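Long-range contact in uricase (Bacillus fastidiosus, PDB 4R8X), which probably catalyses the oxidation of urate by molecular oxygen to 5-hydroxyisourate, the first step in urate degradation toward allantoin: residues 193-197 and 276-280. Coordinates in Å, arbitrary orientation, origin at the centre of the assembly. Residue numbers count along the deposited sequence, not the author numbering.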
loop_
_atom_site.group_PDB
_atom_site.type_symbol
_atom_site.label_atom_id
_atom_site.label_comp_id
_atom_site.label_asym_id
_atom_site.label_seq_id
_atom_site.Cartn_x
_atom_site.Cartn_y
_atom_site.Cartn_z
ATOM N N ALA D 193 14.919 29.904 -3.972
ATOM C CA ALA D 193 14.849 28.637 -4.690
ATOM C C ALA D 193 16.208 27.944 -4.734
ATOM O O ALA D 193 17.250 28.595 -4.730
ATOM C CB ALA D 193 14.313 28.856 -6.103
ATOM N N THR D 194 16.194 26.617 -4.759
ATOM C CA THR D 194 17.418 25.851 -4.963
ATOM C C THR D 194 17.229 24.891 -6.132
ATOM O O THR D 194 16.101 24.527 -6.467
ATOM C CB THR D 194 17.832 25.052 -3.703
ATOM O OG1 THR D 194 16.868 24.026 -3.435
ATOM C CG2 THR D 194 17.954 25.967 -2.491
ATOM N N ASP D 195 18.332 24.491 -6.755
ATOM C CA ASP D 195 18.280 23.563 -7.880
ATOM C C ASP D 195 18.286 22.125 -7.389
ATOM O O ASP D 195 19.132 21.746 -6.587
ATOM C CB ASP D 195 19.469 23.778 -8.815
ATOM C CG ASP D 195 19.431 25.120 -9.514
ATOM O OD1 ASP D 195 18.326 25.579 -9.877
ATOM O OD2 ASP D 195 20.511 25.716 -9.702
ATOM N N ARG D 196 17.341 21.327 -7.877
ATOM C CA ARG D 196 17.280 19.910 -7.548
ATOM C C ARG D 196 17.099 19.112 -8.831
ATOM O O ARG D 196 16.594 19.633 -9.821
ATOM C CB ARG D 196 16.115 19.625 -6.597
ATOM C CG ARG D 196 16.204 20.326 -5.258
ATOM C CD ARG D 196 15.277 21.526 -5.210
ATOM N NE ARG D 196 13.877 21.123 -5.203
ATOM C CZ ARG D 196 12.875 21.924 -5.542
ATOM N NH1 ARG D 196 13.129 23.170 -5.919
ATOM N NH2 ARG D 196 11.625 21.482 -5.513
ATOM N N PRO D 197 17.508 17.838 -8.823
ATOM C CA PRO D 197 17.305 17.000 -10.011
ATOM C C PRO D 197 15.812 16.810 -10.284
ATOM O O PRO D 197 15.070 16.425 -9.386
ATOM C CB PRO D 197 17.951 15.661 -9.618
ATOM C CG PRO D 197 18.840 15.966 -8.445
ATOM C CD PRO D 197 18.217 17.131 -7.742
ATOM N N THR D 276 16.241 20.064 -1.250
ATOM C CA THR D 276 17.653 20.169 -0.899
ATOM C C THR D 276 17.861 20.177 0.616
ATOM O O THR D 276 17.122 20.842 1.351
ATOM C CB THR D 276 18.258 21.460 -1.470
ATOM O OG1 THR D 276 18.119 21.456 -2.894
ATOM C CG2 THR D 276 19.735 21.584 -1.097
ATOM N N VAL D 277 18.871 19.448 1.086
ATOM C CA VAL D 277 19.292 19.564 2.471
ATOM C C VAL D 277 20.690 20.149 2.538
ATOM O O VAL D 277 20.946 21.071 3.307
ATOM C CB VAL D 277 19.275 18.216 3.194
ATOM C CG1 VAL D 277 19.873 18.372 4.583
ATOM C CG2 VAL D 277 17.855 17.668 3.266
ATOM N N VAL D 278 21.605 19.602 1.743
ATOM C CA VAL D 278 22.949 20.166 1.644
ATOM C C VAL D 278 23.234 20.540 0.197
ATOM O O VAL D 278 23.203 19.688 -0.691
ATOM C CB VAL D 278 24.044 19.196 2.133
ATOM C CG1 VAL D 278 25.398 19.885 2.108
ATOM C CG2 VAL D 278 23.734 18.697 3.539
ATOM N N GLU D 279 23.486 21.824 -0.037
ATOM C CA GLU D 279 23.796 22.312 -1.369
ATOM C C GLU D 279 25.120 21.726 -1.840
ATOM O O GLU D 279 26.078 21.656 -1.071
ATOM C CB GLU D 279 23.893 23.836 -1.356
ATOM C CG GLU D 279 23.833 24.474 -2.727
ATOM C CD GLU D 279 22.442 24.960 -3.066
ATOM O OE1 GLU D 279 21.562 24.117 -3.315
ATOM O OE2 GLU D 279 22.223 26.187 -3.067
ATOM N N GLY D 280 25.170 21.309 -3.102
ATOM C CA GLY D 280 26.389 20.763 -3.673
ATOM C C GLY D 280 27.520 21.775 -3.678
ATOM O O GLY D 280 27.283 22.983 -3.750
HETATM O O HOH W 1 14.544 22.494 -1.600
HETATM O O HOH W 2 20.440 22.034 -4.344
#
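In this uricase, whose family adopts the T-fold (tunnelling fold), a small hydrated contact at the surface joins the loop leading into strand 198-208 to the short antiparallel strand pair 275-278/288-290. That pair contains a classic beta bulge, in which Val-277 and Val-278 both face Val-288; Val-277 packs on Gln-77 and Val-278 on Ala-81 of a second subunit. Along the loop, the contact begins at Thr-194, whose CA-to-CB bond points toward Thr-276. Their hydroxyls, Thr-194 OG1 and Thr-276 OG1, lie 2.9 Å apart in a hydrogen bond. Water 1 bridges the same two residues, accepting from Thr-276 N at 3.0 Å and bonding weakly to Thr-194 OG1 at 3.3 Å. Asp-195 contributes its backbone rather than its carboxylate: water 2 donates to Asp-195 O and to Glu-279 OE1, each at 2.6 Å, and accepts from Thr-276 OG1 at 2.8 Å, so one water links the loop to Thr-276 on the strand and to Glu-279 just beyond it. Arg-196, predicted to bind urate and 5-hydroxyisourate, runs beside Thr-276 and touches Phe-289. Its NE is hydrogen-bonded to Trp-274 O, just before strand 275-278, and its side chain is about 6 Å from that of Asn-271, another predicted ligand residue. The guanidinium folds back on its own loop, where Arg-196 NH1 makes a weak 3.3 Å hydrogen bond to Thr-194 O, while Arg-196 CG packs 3.2 Å from Thr-276 OG1.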